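Local coordinates for nodulation protein S (Bradyrhizobium sp., PDB 3OFK) that probably transfers a methyl group from S-adenosyl-L-methionine to a nitrogen during nod factor synthesis, and is bound here to S-adenosyl-L-homocysteine, at residues A[103-108]-A[125-130]; A[116-121]-A[138-143]; A[131-136]-A[170-175]. All blocks are in the same frame, centred on the assembly; numbering follows the deposited sequence.

Interaction 1: A[103-108]-A[125-130]; sequences ATDILQ and YYLEDM. With SAH (S-adenosyl-L-homocysteine), chain E.
The adenine end of the S-adenosyl-L-homocysteine pocket brings Asp105 and Leu107 against Leu127. The two leucine side chains run past each other in opposite directions. Leu107 CD1 lies 3.8 Å from Leu127 CD2. The same methyl, Leu127 CD2, is 4.2 Å from Asp105 OD1 and 3.9 Å from the ligand amine N6. It thus packs beside the polar end of the base without bonding to it. Asp105 OD1 accepts two hydrogen bonds. One comes from SAH N6 at 3.0 Å, with an angle of 156° at the hydrogen. The other comes from Leu107 N at 2.9 Å and makes an Asx turn. This second donor sits above the carboxylate plane, 39° out of it. CG of Asp105 is turned away from its own backbone N (chi1 -169°), which carries the carboxylate to the amine.

The loop follows strand 99-103 in a Rossmann-like methyltransferase fold. An acidic side chain and a backbone amide in this loop read the adenine together, as in many class I methyltransferases. The amide is that of Ile106, whose N gives a hydrogen bond to SAH N1 at 3.0 Å. Donor and acceptor on the Watson-Crick edge of the base are therefore both matched.

Tyr126 meets the imidazole part of the base. Its CD2 is 3.7 Å from SAH C8, which approaches the ring obliquely. Tyr125 CE1 lies over one face of the Tyr126 ring, toward its rim. Helix 130-142 covers the leucines through Gln132, and Asp129 caps that helix by accepting from Gln132 N.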
loop_
_atom_site.group_PDB
_atom_site.type_symbol
_atom_site.label_atom_id
_atom_site.label_comp_id
_atom_site.label_asym_id
_atom_site.label_seq_id
_atom_site.Cartn_x
_atom_site.Cartn_y
_atom_site.Cartn_z
ATOM N N ALA A 103 -7.113 -11.262 6.962
ATOM C CA ALA A 103 -7.570 -11.343 5.600
ATOM C C ALA A 103 -8.871 -10.564 5.581
ATOM O O ALA A 103 -9.935 -11.090 5.910
ATOM C CB ALA A 103 -7.778 -12.826 5.146
ATOM N N THR A 104 -8.764 -9.272 5.313
ATOM C CA THR A 104 -9.940 -8.402 5.264
ATOM C C THR A 104 -9.679 -7.303 4.266
ATOM O O THR A 104 -8.548 -6.882 4.042
ATOM C CB THR A 104 -10.249 -7.721 6.638
ATOM O OG1 THR A 104 -10.118 -8.674 7.688
ATOM C CG2 THR A 104 -11.663 -7.176 6.683
ATOM N N ASP A 105 -10.767 -6.822 3.717
ATOM C CA ASP A 105 -10.782 -5.680 2.868
ATOM C C ASP A 105 -10.591 -4.451 3.774
ATOM O O ASP A 105 -11.093 -4.401 4.912
ATOM C CB ASP A 105 -12.142 -5.645 2.168
ATOM C CG ASP A 105 -12.199 -4.650 1.043
ATOM O OD1 ASP A 105 -11.647 -3.534 1.174
ATOM O OD2 ASP A 105 -12.805 -5.008 0.025
ATOM N N ILE A 106 -9.854 -3.455 3.295
ATOM C CA ILE A 106 -9.670 -2.226 4.092
ATOM C C ILE A 106 -11.041 -1.563 4.393
ATOM O O ILE A 106 -11.221 -0.940 5.448
ATOM C CB ILE A 106 -8.661 -1.260 3.428
ATOM C CG1 ILE A 106 -8.485 0.023 4.273
ATOM C CG2 ILE A 106 -9.044 -0.937 1.991
ATOM C CD1 ILE A 106 -8.056 -0.233 5.709
ATOM N N LEU A 107 -12.004 -1.740 3.481
ATOM C CA LEU A 107 -13.389 -1.271 3.665
ATOM C C LEU A 107 -14.084 -1.893 4.844
ATOM O O LEU A 107 -15.014 -1.298 5.388
ATOM C CB LEU A 107 -14.242 -1.569 2.422
ATOM C CG LEU A 107 -14.057 -0.647 1.214
ATOM C CD1 LEU A 107 -15.014 -1.096 0.129
ATOM C CD2 LEU A 107 -14.302 0.815 1.576
ATOM N N GLN A 108 -13.677 -3.097 5.224
ATOM C CA GLN A 108 -14.347 -3.814 6.298
ATOM C C GLN A 108 -13.541 -3.896 7.572
ATOM O O GLN A 108 -14.049 -4.365 8.579
ATOM C CB GLN A 108 -14.723 -5.211 5.835
ATOM C CG GLN A 108 -16.085 -5.270 5.135
ATOM C CD GLN A 108 -16.830 -6.516 5.518
ATOM O OE1 GLN A 108 -16.523 -7.605 5.022
ATOM N NE2 GLN A 108 -17.805 -6.381 6.436
ATOM N N TYR A 125 -6.380 1.786 -5.686
ATOM C CA TYR A 125 -7.047 1.754 -6.990
ATOM C C TYR A 125 -7.816 0.462 -7.304
ATOM O O TYR A 125 -8.566 0.408 -8.281
ATOM C CB TYR A 125 -6.090 2.078 -8.133
ATOM C CG TYR A 125 -4.785 1.308 -8.193
ATOM C CD1 TYR A 125 -4.718 0.016 -8.704
ATOM C CD2 TYR A 125 -3.595 1.913 -7.787
ATOM C CE1 TYR A 125 -3.486 -0.664 -8.783
ATOM C CE2 TYR A 125 -2.384 1.245 -7.864
ATOM C CZ TYR A 125 -2.338 -0.027 -8.357
ATOM O OH TYR A 125 -1.110 -0.637 -8.430
ATOM N N TYR A 126 -7.660 -0.584 -6.494
ATOM C CA TYR A 126 -8.487 -1.777 -6.719
ATOM C C TYR A 126 -9.940 -1.569 -6.268
ATOM O O TYR A 126 -10.810 -2.355 -6.561
ATOM C CB TYR A 126 -7.879 -3.004 -6.027
ATOM C CG TYR A 126 -6.590 -3.446 -6.676
ATOM C CD1 TYR A 126 -6.588 -4.016 -7.948
ATOM C CD2 TYR A 126 -5.380 -3.281 -6.036
ATOM C CE1 TYR A 126 -5.397 -4.417 -8.567
ATOM C CE2 TYR A 126 -4.198 -3.654 -6.648
ATOM C CZ TYR A 126 -4.217 -4.222 -7.903
ATOM O OH TYR A 126 -3.025 -4.578 -8.456
ATOM N N LEU A 127 -10.216 -0.513 -5.548
ATOM C CA LEU A 127 -11.591 -0.279 -5.113
ATOM C C LEU A 127 -12.436 0.137 -6.333
ATOM O O LEU A 127 -11.905 0.621 -7.331
ATOM C CB LEU A 127 -11.620 0.773 -4.015
ATOM C CG LEU A 127 -10.963 0.315 -2.712
ATOM C CD1 LEU A 127 -10.683 1.552 -1.856
ATOM C CD2 LEU A 127 -11.834 -0.710 -1.978
ATOM N N GLU A 128 -13.747 -0.074 -6.255
ATOM C CA GLU A 128 -14.630 0.120 -7.404
ATOM C C GLU A 128 -14.959 1.560 -7.782
ATOM O O GLU A 128 -15.215 1.842 -8.951
ATOM C CB GLU A 128 -15.964 -0.599 -7.173
ATOM C CG GLU A 128 -15.821 -2.088 -7.039
ATOM C CD GLU A 128 -17.154 -2.735 -6.738
ATOM O OE1 GLU A 128 -17.503 -2.858 -5.540
ATOM O OE2 GLU A 128 -17.852 -3.103 -7.709
ATOM N N ASP A 129 -15.017 2.452 -6.807
ATOM C CA ASP A 129 -15.392 3.851 -7.089
ATOM C C ASP A 129 -14.823 4.791 -6.061
ATOM O O ASP A 129 -14.183 4.345 -5.097
ATOM C CB ASP A 129 -16.919 3.970 -7.170
ATOM C CG ASP A 129 -17.618 3.425 -5.931
ATOM O OD1 ASP A 129 -17.256 3.854 -4.805
ATOM O OD2 ASP A 129 -18.547 2.616 -6.098
ATOM N N MET A 130 -15.081 6.089 -6.255
ATOM C CA MET A 130 -14.568 7.148 -5.375
ATOM C C MET A 130 -15.215 7.184 -3.995
ATOM O O MET A 130 -14.632 7.729 -3.061
ATOM C CB MET A 130 -14.758 8.547 -6.015
ATOM C CG MET A 130 -13.612 9.109 -6.880
ATOM S SD MET A 130 -12.027 8.293 -6.752
ATOM C CE MET A 130 -12.179 7.319 -8.222
HETATM N N SAH E . 1.769 -2.627 -0.731
HETATM C CA SAH E . 2.613 -3.597 -1.422
HETATM C CB SAH E . 1.743 -4.551 -2.236
HETATM C CG SAH E . 0.956 -4.014 -3.421
HETATM S SD SAH E . 0.138 -5.288 -4.442
HETATM C C SAH E . 3.687 -2.961 -2.318
HETATM O O SAH E . 3.642 -1.766 -2.621
HETATM O OXT SAH E . 4.618 -3.638 -2.750
HETATM C "C5'" SAH E . -1.545 -4.965 -3.819
HETATM C "C4'" SAH E . -2.032 -5.761 -2.625
HETATM O "O4'" SAH E . -3.247 -5.176 -2.157
HETATM C "C3'" SAH E . -2.329 -7.230 -2.926
HETATM O "O3'" SAH E . -1.809 -8.055 -1.875
HETATM C "C2'" SAH E . -3.866 -7.265 -2.964
HETATM O "O2'" SAH E . -4.383 -8.522 -2.602
HETATM C "C1'" SAH E . -4.194 -6.208 -1.945
HETATM N N9 SAH E . -5.546 -5.605 -1.973
HETATM C C8 SAH E . -6.282 -5.247 -3.075
HETATM N N7 SAH E . -7.433 -4.688 -2.646
HETATM C C5 SAH E . -7.448 -4.674 -1.302
HETATM C C6 SAH E . -8.394 -4.155 -0.417
HETATM N N6 SAH E . -9.557 -3.651 -0.915
HETATM N N1 SAH E . -8.146 -4.267 0.928
HETATM C C2 SAH E . -6.955 -4.832 1.372
HETATM N N3 SAH E . -6.012 -5.313 0.469
HETATM C C4 SAH E . -6.248 -5.217 -0.858
#

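Interaction 2: A[116-121]-A[138-143]; sequences DLIVVA and DNMVKM. With SAH (S-adenosyl-L-homocysteine), chain E.
Ile118 reaches its CD1 methyl to the backbone of helix 130-142, where it lies 3.4 Å from Met140 O. The same CD1 is 4.3 Å from Met143 CB, so it sits where helix 130-142 ends. Its CG1 branch is anti to its carbonyl carbon (chi1 -60°), and the chain then extends to CD1. The other branch is more distant, with Ile118 CG2 4.4 Å from Met140 SD.

Val120 takes the Met140 sulfur on both methyls. Val120 CG2 is 3.8 Å from Met140 SD, and Val120 CG1 is 3.9 Å from the same atom. CG1 stands between the backbone N and the carbonyl carbon (chi1 54°), and with this torsion the two branches straddle the sulfur. The two side chains meet at a slant.

Strand 115-121 and helix 130-142 are the first two elements of a beta-alpha-beta crossover. It continues into strand 148-155, the parallel neighbour of strand 115-121 in the Rossmann-like sheet. Ile118 and Val120 alternate with Leu117 and Val119, so they turn one face of the strand to this helix. The other face meets helix 33-46. No hydrogen bond crosses the contact; it is buried and apolar apart from the carbonyls of Met140 and Met143.

Leu150 of the neighbouring strand also touches both Val120 and Met140. Met143 packs on Ile106 of the adenine loop. At the strand's end Ala121 O accepts a hydrogen bond from the ligand amine, SAH N, at 2.9 Å.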
loop_
_atom_site.group_PDB
_atom_site.type_symbol
_atom_site.label_atom_id
_atom_site.label_comp_id
_atom_site.label_asym_id
_atom_site.label_seq_id
_atom_site.Cartn_x
_atom_site.Cartn_y
_atom_site.Cartn_z
ATOM N N ASP A 116 1.007 4.361 14.561
ATOM C CA ASP A 116 1.878 5.516 14.269
ATOM C C ASP A 116 2.493 5.475 12.849
ATOM O O ASP A 116 3.125 6.451 12.405
ATOM C CB ASP A 116 2.947 5.704 15.348
ATOM C CG ASP A 116 3.845 4.495 15.524
ATOM O OD1 ASP A 116 3.372 3.379 15.326
ATOM O OD2 ASP A 116 5.023 4.662 15.887
ATOM N N LEU A 117 2.325 4.359 12.142
ATOM C CA LEU A 117 2.622 4.304 10.712
ATOM C C LEU A 117 1.573 3.455 10.020
ATOM O O LEU A 117 1.303 2.334 10.457
ATOM C CB LEU A 117 3.981 3.676 10.425
ATOM C CG LEU A 117 4.394 3.596 8.945
ATOM C CD1 LEU A 117 4.557 4.990 8.294
ATOM C CD2 LEU A 117 5.717 2.809 8.896
ATOM N N ILE A 118 1.001 3.993 8.943
ATOM C CA ILE A 118 0.216 3.213 8.017
ATOM C C ILE A 118 0.834 3.316 6.643
ATOM O O ILE A 118 1.102 4.411 6.145
ATOM C CB ILE A 118 -1.211 3.723 7.952
ATOM C CG1 ILE A 118 -1.849 3.624 9.335
ATOM C CG2 ILE A 118 -1.998 2.936 6.912
ATOM C CD1 ILE A 118 -3.257 4.230 9.402
ATOM N N VAL A 119 1.144 2.170 6.063
ATOM C CA VAL A 119 1.677 2.130 4.710
ATOM C C VAL A 119 0.519 1.609 3.817
ATOM O O VAL A 119 -0.132 0.605 4.125
ATOM C CB VAL A 119 2.964 1.260 4.588
ATOM C CG1 VAL A 119 3.487 1.281 3.163
ATOM C CG2 VAL A 119 4.085 1.716 5.618
ATOM N N VAL A 120 0.247 2.347 2.746
ATOM C CA VAL A 120 -0.824 2.065 1.797
ATOM C C VAL A 120 -0.281 2.371 0.429
ATOM O O VAL A 120 -0.330 3.509 -0.074
ATOM C CB VAL A 120 -2.114 2.825 2.159
ATOM C CG1 VAL A 120 -1.868 4.328 2.301
ATOM C CG2 VAL A 120 -3.216 2.556 1.146
ATOM N N ALA A 121 0.279 1.338 -0.186
ATOM C CA ALA A 121 0.961 1.474 -1.475
ATOM C C ALA A 121 0.360 0.538 -2.528
ATOM O O ALA A 121 0.253 -0.654 -2.301
ATOM C CB ALA A 121 2.490 1.166 -1.299
ATOM N N ASP A 138 -11.149 7.416 5.053
ATOM C CA ASP A 138 -11.633 7.893 6.363
ATOM C C ASP A 138 -11.211 6.894 7.430
ATOM O O ASP A 138 -10.882 7.259 8.574
ATOM C CB ASP A 138 -13.172 8.077 6.397
ATOM C CG ASP A 138 -13.676 9.184 5.469
ATOM O OD1 ASP A 138 -12.863 9.995 4.998
ATOM O OD2 ASP A 138 -14.902 9.238 5.195
ATOM N N ASN A 139 -11.267 5.619 7.065
ATOM C CA ASN A 139 -10.942 4.527 7.980
ATOM C C ASN A 139 -9.470 4.599 8.375
ATOM O O ASN A 139 -9.122 4.441 9.541
ATOM C CB ASN A 139 -11.269 3.180 7.311
ATOM C CG ASN A 139 -11.278 1.987 8.302
ATOM O OD1 ASN A 139 -11.391 2.147 9.525
ATOM N ND2 ASN A 139 -11.167 0.779 7.751
ATOM N N MET A 140 -8.613 4.805 7.370
ATOM C CA MET A 140 -7.181 4.967 7.583
ATOM C C MET A 140 -6.894 6.198 8.475
ATOM O O MET A 140 -6.099 6.106 9.440
ATOM C CB MET A 140 -6.455 5.082 6.239
ATOM C CG MET A 140 -6.464 3.835 5.444
ATOM S SD MET A 140 -5.271 3.934 4.093
ATOM C CE MET A 140 -5.902 5.253 3.038
ATOM N N VAL A 141 -7.554 7.326 8.190
ATOM C CA VAL A 141 -7.351 8.543 8.987
ATOM C C VAL A 141 -7.725 8.248 10.437
ATOM O O VAL A 141 -6.951 8.546 11.348
ATOM C CB VAL A 141 -8.162 9.749 8.458
ATOM C CG1 VAL A 141 -8.097 10.961 9.450
ATOM C CG2 VAL A 141 -7.664 10.126 7.084
ATOM N N LYS A 142 -8.892 7.626 10.622
ATOM C CA LYS A 142 -9.382 7.279 11.949
ATOM C C LYS A 142 -8.397 6.405 12.729
ATOM O O LYS A 142 -8.230 6.609 13.933
ATOM C CB LYS A 142 -10.746 6.587 11.865
ATOM C CG LYS A 142 -11.247 6.000 13.199
ATOM C CD LYS A 142 -12.585 5.255 12.998
ATOM C CE LYS A 142 -12.566 3.875 13.662
ATOM N NZ LYS A 142 -11.639 2.954 12.935
ATOM N N MET A 143 -7.764 5.432 12.054
ATOM C CA MET A 143 -6.771 4.545 12.715
ATOM C C MET A 143 -5.344 5.143 12.882
ATOM O O MET A 143 -4.444 4.436 13.358
ATOM C CB MET A 143 -6.619 3.221 11.941
ATOM C CG MET A 143 -7.847 2.317 11.899
ATOM S SD MET A 143 -7.451 0.800 10.961
ATOM C CE MET A 143 -7.313 1.338 9.297
HETATM N N SAH E . 1.769 -2.627 -0.731
HETATM C CA SAH E . 2.613 -3.597 -1.422
HETATM C CB SAH E . 1.743 -4.551 -2.236
HETATM C CG SAH E . 0.956 -4.014 -3.421
HETATM S SD SAH E . 0.138 -5.288 -4.442
HETATM C C SAH E . 3.687 -2.961 -2.318
HETATM O O SAH E . 3.642 -1.766 -2.621
HETATM O OXT SAH E . 4.618 -3.638 -2.750
HETATM C "C5'" SAH E . -1.545 -4.965 -3.819
HETATM C "C4'" SAH E . -2.032 -5.761 -2.625
HETATM O "O4'" SAH E . -3.247 -5.176 -2.157
HETATM C "C3'" SAH E . -2.329 -7.230 -2.926
HETATM O "O3'" SAH E . -1.809 -8.055 -1.875
HETATM C "C2'" SAH E . -3.866 -7.265 -2.964
HETATM O "O2'" SAH E . -4.383 -8.522 -2.602
HETATM C "C1'" SAH E . -4.194 -6.208 -1.945
HETATM N N9 SAH E . -5.546 -5.605 -1.973
HETATM C C8 SAH E . -6.282 -5.247 -3.075
HETATM N N7 SAH E . -7.433 -4.688 -2.646
HETATM C C5 SAH E . -7.448 -4.674 -1.302
HETATM C C6 SAH E . -8.394 -4.155 -0.417
HETATM N N6 SAH E . -9.557 -3.651 -0.915
HETATM N N1 SAH E . -8.146 -4.267 0.928
HETATM C C2 SAH E . -6.955 -4.832 1.372
HETATM N N3 SAH E . -6.012 -5.313 0.469
HETATM C C4 SAH E . -6.248 -5.217 -0.858
#

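Interaction 3: A[131-136]-A[170-175]; sequences TQMRTA and ETVITI
Two helical segments come closest at Arg134 and Ile175, whose CA atoms are 7.4 Å apart, and at Met133 and Val172, with CA atoms 7.9 Å apart. Ile175 carries most of the contact from its helix. Its CD1 lies 3.8 Å above the plane of the Arg134 guanidinium, over the centre of the group. The CG1 methylene adds to this, 3.6 Å from Arg134 NH1. The two side chains cross at about a right angle, and the CG1-CD1 bond of the isoleucine lies flat over the face of the guanidinium. Arg134 leaves its helix to one side and bends at its third torsion (chi3 142°), and its end comes nearer to the isoleucine.

The second meeting is more deeply buried. Met133 stretches out beyond CG and sets its sulfur SD 4.0 Å from Val172 CG2. These side chains also cross at about a right angle. The contact joins helices 130-142 and 169-179. Val172 also touches Phe152 of strand 148-155, which places helix 169-179 against the central sheet. Arg134 NH1 has a second partner in Glu178, through a long and weak ion pair. With an alanine at Ile175, the methyl and methylene against the guanidinium face would be missing, and Arg134 would probably lose the support of that face and be freer to turn.

No hydrogen bond links the two segments. The arginine offers its charged group to an apolar neighbour by the face, where no N-H points. Its N-H groups are directed around the rim of the guanidinium, so packing on Ile175 does not in itself cost them polar partners.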
loop_
_atom_site.group_PDB
_atom_site.type_symbol
_atom_site.label_atom_id
_atom_site.label_comp_id
_atom_site.label_asym_id
_atom_site.label_seq_id
_atom_site.Cartn_x
_atom_site.Cartn_y
_atom_site.Cartn_z
ATOM N N THR A 131 -16.440 6.686 -3.870
ATOM C CA THR A 131 -17.106 6.654 -2.571
ATOM C C THR A 131 -16.416 5.622 -1.676
ATOM O O THR A 131 -16.136 5.908 -0.511
ATOM C CB THR A 131 -18.605 6.348 -2.692
ATOM O OG1 THR A 131 -19.256 7.366 -3.456
ATOM C CG2 THR A 131 -19.254 6.281 -1.329
ATOM N N GLN A 132 -16.111 4.456 -2.238
ATOM C CA GLN A 132 -15.290 3.456 -1.538
ATOM C C GLN A 132 -13.886 3.961 -1.175
ATOM O O GLN A 132 -13.419 3.675 -0.073
ATOM C CB GLN A 132 -15.172 2.161 -2.347
ATOM C CG GLN A 132 -16.480 1.471 -2.537
ATOM C CD GLN A 132 -16.373 0.236 -3.364
ATOM O OE1 GLN A 132 -15.277 -0.283 -3.617
ATOM N NE2 GLN A 132 -17.513 -0.273 -3.764
ATOM N N MET A 133 -13.225 4.706 -2.071
ATOM C CA MET A 133 -11.896 5.246 -1.739
ATOM C C MET A 133 -11.953 6.179 -0.528
ATOM O O MET A 133 -11.164 6.028 0.396
ATOM C CB MET A 133 -11.252 5.962 -2.910
ATOM C CG MET A 133 -10.901 5.063 -4.039
ATOM S SD MET A 133 -9.570 5.701 -5.107
ATOM C CE MET A 133 -9.894 4.629 -6.547
ATOM N N ARG A 134 -12.903 7.107 -0.536
ATOM C CA ARG A 134 -13.153 8.009 0.583
ATOM C C ARG A 134 -13.438 7.233 1.866
ATOM O O ARG A 134 -12.930 7.587 2.927
ATOM C CB ARG A 134 -14.357 8.912 0.289
ATOM C CG ARG A 134 -14.118 9.914 -0.818
ATOM C CD ARG A 134 -15.045 11.124 -0.715
ATOM N NE ARG A 134 -14.310 12.339 -1.086
ATOM C CZ ARG A 134 -14.055 12.722 -2.341
ATOM N NH1 ARG A 134 -13.358 13.835 -2.559
ATOM N NH2 ARG A 134 -14.487 11.999 -3.382
ATOM N N THR A 135 -14.302 6.222 1.791
ATOM C CA THR A 135 -14.611 5.424 2.969
ATOM C C THR A 135 -13.318 4.791 3.526
ATOM O O THR A 135 -13.036 4.879 4.712
ATOM C CB THR A 135 -15.628 4.304 2.672
ATOM O OG1 THR A 135 -16.923 4.878 2.466
ATOM C CG2 THR A 135 -15.718 3.331 3.842
ATOM N N ALA A 136 -12.561 4.142 2.663
ATOM C CA ALA A 136 -11.278 3.549 3.061
ATOM C C ALA A 136 -10.298 4.596 3.615
ATOM O O ALA A 136 -9.600 4.356 4.574
ATOM C CB ALA A 136 -10.635 2.838 1.881
ATOM N N GLU A 170 -2.714 11.199 -7.765
ATOM C CA GLU A 170 -2.995 12.627 -7.639
ATOM C C GLU A 170 -4.358 12.818 -6.990
ATOM O O GLU A 170 -4.519 13.646 -6.088
ATOM C CB GLU A 170 -2.925 13.361 -8.987
ATOM C CG GLU A 170 -1.572 13.292 -9.688
ATOM C CD GLU A 170 -1.458 12.103 -10.642
ATOM O OE1 GLU A 170 -1.915 11.008 -10.260
ATOM O OE2 GLU A 170 -0.930 12.271 -11.767
ATOM N N THR A 171 -5.311 11.998 -7.419
ATOM C CA THR A 171 -6.651 12.035 -6.890
ATOM C C THR A 171 -6.694 11.693 -5.403
ATOM O O THR A 171 -7.295 12.436 -4.611
ATOM C CB THR A 171 -7.602 11.164 -7.762
ATOM O OG1 THR A 171 -7.685 11.756 -9.071
ATOM C CG2 THR A 171 -8.968 11.130 -7.173
ATOM N N VAL A 172 -6.041 10.597 -5.015
ATOM C CA VAL A 172 -5.988 10.226 -3.608
ATOM C C VAL A 172 -5.234 11.253 -2.749
ATOM O O VAL A 172 -5.694 11.607 -1.664
ATOM C CB VAL A 172 -5.403 8.830 -3.418
ATOM C CG1 VAL A 172 -5.199 8.535 -1.945
ATOM C CG2 VAL A 172 -6.321 7.769 -4.066
ATOM N N ILE A 173 -4.093 11.746 -3.227
ATOM C CA ILE A 173 -3.339 12.767 -2.494
ATOM C C ILE A 173 -4.252 13.945 -2.174
ATOM O O ILE A 173 -4.232 14.475 -1.055
ATOM C CB ILE A 173 -2.066 13.202 -3.277
ATOM C CG1 ILE A 173 -0.985 12.110 -3.187
ATOM C CG2 ILE A 173 -1.499 14.499 -2.729
ATOM C CD1 ILE A 173 0.169 12.301 -4.114
ATOM N N THR A 174 -5.068 14.349 -3.158
ATOM C CA THR A 174 -6.005 15.437 -2.968
ATOM C C THR A 174 -6.949 15.189 -1.804
ATOM O O THR A 174 -7.169 16.089 -0.979
ATOM C CB THR A 174 -6.789 15.748 -4.270
ATOM O OG1 THR A 174 -5.861 16.206 -5.251
ATOM C CG2 THR A 174 -7.857 16.852 -4.049
ATOM N N ILE A 175 -7.504 13.986 -1.758
ATOM C CA ILE A 175 -8.484 13.591 -0.743
ATOM C C ILE A 175 -7.797 13.431 0.613
ATOM O O ILE A 175 -8.306 13.892 1.642
ATOM C CB ILE A 175 -9.182 12.264 -1.117
ATOM C CG1 ILE A 175 -10.044 12.442 -2.389
ATOM C CG2 ILE A 175 -10.026 11.754 0.055
ATOM C CD1 ILE A 175 -10.609 11.119 -2.956
#

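Overall arrangement
From the N terminus, segment 103-108 comes first, just after strand 99-103. Interaction 1 closes the loop from there to 125-130. Interaction 2 opens inside that loop, at 116-121, and closes at 138-143, so interactions 1 and 2 cross. Interaction 3 opens at 131-136, after interaction 1 has closed and before interaction 2 does. It ends at 170-175, so it crosses interaction 2 and follows interaction 1 in series. Helix 130-142 serves both interactions 2 and 3 and joins strand 115-121 to helix 169-179. It also meets the adenine loop, through Asn139 at Ile106 O and Gln132 at Leu107. Interactions 1 and 2 both reach the ligand.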